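Local coordinates for protein kinase (Staphylococcus aureus subsp. aureus Mu50, PDB 3PY9) that forms the extracellular region of the membrane Ser/Thr kinase PrkC, whose PASTA domains probably bind muropeptides of the cell wall, at residues V144-F154 with L161-S170. Numbering follows the deposited sequence.
Sequences VYVEDFEHKSF and LEEKGFKVES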
# COMPACT_ATOMS: atom_id res chain seq x y z
N VAL A 144 5.47 10.85 -11.43
CA VAL A 144 5.24 12.27 -11.63
C VAL A 144 6.59 12.95 -11.69
O VAL A 144 7.48 12.64 -10.89
CB VAL A 144 4.43 12.86 -10.47
CG1 VAL A 144 4.22 14.38 -10.68
CG2 VAL A 144 3.07 12.15 -10.39
N TYR A 145 6.74 13.88 -12.63
CA TYR A 145 7.98 14.58 -12.83
C TYR A 145 8.21 15.63 -11.74
O TYR A 145 7.33 16.44 -11.45
CB TYR A 145 8.01 15.20 -14.22
CG TYR A 145 9.37 15.71 -14.64
CD1 TYR A 145 10.24 14.90 -15.35
CD2 TYR A 145 9.81 17.01 -14.28
CE1 TYR A 145 11.51 15.37 -15.72
CE2 TYR A 145 11.06 17.49 -14.66
CZ TYR A 145 11.91 16.66 -15.36
OH TYR A 145 13.16 17.11 -15.74
N VAL A 146 9.39 15.60 -11.14
CA VAL A 146 9.77 16.59 -10.11
C VAL A 146 10.51 17.76 -10.75
O VAL A 146 11.68 17.65 -11.12
CB VAL A 146 10.71 15.97 -9.08
CG1 VAL A 146 10.85 16.91 -7.85
CG2 VAL A 146 10.20 14.58 -8.68
N GLU A 147 9.81 18.88 -10.89
CA GLU A 147 10.40 20.08 -11.45
C GLU A 147 11.60 20.59 -10.64
O GLU A 147 11.52 20.73 -9.40
CB GLU A 147 9.37 21.19 -11.64
CG GLU A 147 9.97 22.35 -12.46
CD GLU A 147 9.02 23.49 -12.69
OE1 GLU A 147 7.84 23.41 -12.29
OE2 GLU A 147 9.46 24.47 -13.31
N ASP A 148 12.70 20.85 -11.35
CA ASP A 148 13.94 21.32 -10.74
C ASP A 148 13.82 22.80 -10.50
O ASP A 148 13.77 23.60 -11.44
CB ASP A 148 15.10 21.01 -11.67
CG ASP A 148 16.46 21.30 -11.06
OD1 ASP A 148 16.56 22.00 -10.01
OD2 ASP A 148 17.45 20.82 -11.67
N PHE A 149 13.77 23.17 -9.23
CA PHE A 149 13.61 24.55 -8.81
C PHE A 149 14.89 25.12 -8.16
O PHE A 149 14.84 26.14 -7.46
CB PHE A 149 12.46 24.67 -7.81
CG PHE A 149 11.07 24.72 -8.45
CD1 PHE A 149 10.64 25.84 -9.16
CD2 PHE A 149 10.18 23.65 -8.28
CE1 PHE A 149 9.35 25.90 -9.71
CE2 PHE A 149 8.90 23.70 -8.82
CZ PHE A 149 8.48 24.82 -9.55
N GLU A 150 16.04 24.47 -8.38
CA GLU A 150 17.25 24.96 -7.73
C GLU A 150 17.49 26.41 -8.12
O GLU A 150 17.35 26.76 -9.29
CB GLU A 150 18.45 24.04 -7.99
CG GLU A 150 18.45 22.85 -7.02
CD GLU A 150 19.73 22.02 -7.03
OE1 GLU A 150 20.57 22.16 -7.95
OE2 GLU A 150 19.88 21.19 -6.10
N HIS A 151 17.80 27.24 -7.13
CA HIS A 151 18.02 28.68 -7.31
C HIS A 151 16.77 29.47 -7.69
O HIS A 151 16.88 30.59 -8.19
CB HIS A 151 19.14 29.00 -8.33
CG HIS A 151 20.49 28.47 -7.95
ND1 HIS A 151 20.78 27.99 -6.69
CD2 HIS A 151 21.63 28.36 -8.67
CE1 HIS A 151 22.04 27.59 -6.66
NE2 HIS A 151 22.58 27.81 -7.85
N LYS A 152 15.59 28.89 -7.48
CA LYS A 152 14.35 29.64 -7.69
C LYS A 152 13.65 29.84 -6.34
O LYS A 152 14.19 29.46 -5.30
CB LYS A 152 13.44 28.94 -8.73
CG LYS A 152 14.06 28.84 -10.12
CD LYS A 152 13.55 29.93 -11.08
CE LYS A 152 14.67 30.33 -12.05
NZ LYS A 152 14.25 31.20 -13.19
N SER A 153 12.48 30.46 -6.35
CA SER A 153 11.76 30.73 -5.10
C SER A 153 11.21 29.45 -4.47
O SER A 153 10.52 28.66 -5.15
CB SER A 153 10.62 31.72 -5.32
OG SER A 153 9.62 31.55 -4.34
N PHE A 154 11.50 29.25 -3.20
CA PHE A 154 10.96 28.09 -2.50
C PHE A 154 9.42 28.11 -2.43
O PHE A 154 8.79 27.05 -2.55
CB PHE A 154 11.57 27.94 -1.12
CG PHE A 154 10.95 26.83 -0.31
CD1 PHE A 154 11.06 25.50 -0.72
CD2 PHE A 154 10.25 27.11 0.86
CE1 PHE A 154 10.50 24.47 0.03
CE2 PHE A 154 9.67 26.08 1.61
CZ PHE A 154 9.80 24.75 1.19
N LEU A 161 4.82 21.97 -6.37
CA LEU A 161 5.01 20.53 -6.11
C LEU A 161 3.90 19.97 -5.23
O LEU A 161 3.50 18.81 -5.40
CB LEU A 161 6.41 20.22 -5.55
CG LEU A 161 7.62 20.56 -6.43
CD1 LEU A 161 8.89 20.50 -5.61
CD2 LEU A 161 7.77 19.64 -7.62
N GLU A 162 3.38 20.79 -4.32
CA GLU A 162 2.19 20.46 -3.55
C GLU A 162 1.02 20.11 -4.48
O GLU A 162 0.29 19.15 -4.21
CB GLU A 162 1.74 21.60 -2.62
CG GLU A 162 2.73 22.20 -1.60
CD GLU A 162 3.06 21.31 -0.43
OE1 GLU A 162 3.31 20.11 -0.67
OE2 GLU A 162 3.11 21.80 0.71
N GLU A 163 0.85 20.90 -5.54
CA GLU A 163 -0.25 20.74 -6.50
C GLU A 163 -0.05 19.54 -7.42
O GLU A 163 -0.93 19.23 -8.22
CB GLU A 163 -0.44 21.98 -7.38
CG GLU A 163 -0.45 23.33 -6.67
CD GLU A 163 -1.82 23.99 -6.62
OE1 GLU A 163 -2.80 23.32 -6.18
OE2 GLU A 163 -1.91 25.19 -7.02
N LYS A 164 1.12 18.90 -7.36
CA LYS A 164 1.37 17.66 -8.10
C LYS A 164 1.35 16.48 -7.14
O LYS A 164 1.66 15.34 -7.53
CB LYS A 164 2.70 17.73 -8.87
CG LYS A 164 2.75 18.77 -9.99
CD LYS A 164 2.89 18.15 -11.39
CE LYS A 164 1.65 17.37 -11.86
NZ LYS A 164 1.89 16.59 -13.16
N GLY A 165 1.00 16.75 -5.89
CA GLY A 165 0.82 15.68 -4.90
C GLY A 165 2.01 15.33 -4.03
O GLY A 165 1.90 14.45 -3.17
N PHE A 166 3.12 16.03 -4.22
CA PHE A 166 4.34 15.77 -3.46
C PHE A 166 4.24 16.29 -2.05
O PHE A 166 3.56 17.29 -1.79
CB PHE A 166 5.60 16.36 -4.14
CG PHE A 166 5.92 15.72 -5.48
CD1 PHE A 166 6.27 14.38 -5.56
CD2 PHE A 166 5.86 16.46 -6.65
CE1 PHE A 166 6.52 13.77 -6.79
CE2 PHE A 166 6.13 15.88 -7.90
CZ PHE A 166 6.47 14.53 -7.96
N LYS A 167 4.91 15.58 -1.15
CA LYS A 167 5.22 16.08 0.18
C LYS A 167 6.54 16.88 0.12
O LYS A 167 7.52 16.43 -0.46
CB LYS A 167 5.31 14.91 1.17
CG LYS A 167 3.99 14.10 1.28
CD LYS A 167 4.24 12.60 1.49
CE LYS A 167 2.94 11.77 1.41
NZ LYS A 167 2.38 11.58 0.03
N VAL A 168 6.54 18.09 0.68
CA VAL A 168 7.68 19.01 0.59
C VAL A 168 8.27 19.25 1.97
O VAL A 168 7.55 19.64 2.88
CB VAL A 168 7.26 20.38 0.00
CG1 VAL A 168 8.31 21.45 0.31
CG2 VAL A 168 7.00 20.29 -1.51
N GLU A 169 9.58 19.02 2.11
CA GLU A 169 10.28 19.34 3.35
C GLU A 169 11.39 20.35 3.10
O GLU A 169 11.94 20.43 2.00
CB GLU A 169 10.88 18.09 3.98
CG GLU A 169 9.86 17.11 4.51
CD GLU A 169 10.51 15.89 5.13
OE1 GLU A 169 11.75 15.73 4.97
OE2 GLU A 169 9.77 15.09 5.78
N SER A 170 11.72 21.12 4.13
CA SER A 170 12.78 22.10 4.03
C SER A 170 13.47 22.35 5.36
O SER A 170 12.83 22.35 6.41
CB SER A 170 12.25 23.42 3.46
OG SER A 170 11.47 24.08 4.44
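The ring of F166 drives its CZ end into the strand of V144 and V146. The V144 and F166 side chains run antiparallel past one another, with V144 CG1, anti to its own backbone N (chi1 179°), 3.5 Å from F166 CZ. K164, bent at chi2 and chi3, curls round the same methyl, its CB, CD, CE and NZ each 4.1 Å from V144 CG1. At the ring edge V144 O lies in plane, 3.6 Å from F166 CZ, and Y145 O lies near the plane beside CE2. V146 divides its methyls: CG2 meets F166 CZ at 3.8 Å, while CG1 faces L161 CD2, the side chains crossing at about a right angle. L161 also presents CG to the F149 ring edge, 4.1 Å from F149 CE2; E147 CG sits above one face of that ring, near its rim. F154 (chi1 175°) brings the CZ end of its ring obliquely against V168 CG1 (3.7 Å) and S170 CB (3.6 Å); F201 meets this ring edge-to-face. A Schellman motif with G165 at C-prime ends helix 154-162. Strand, helix end and sheet of one PASTA domain thus join through mainly apolar packing, in which polarised ring C-H groups of F166 probably face carbonyl oxygens.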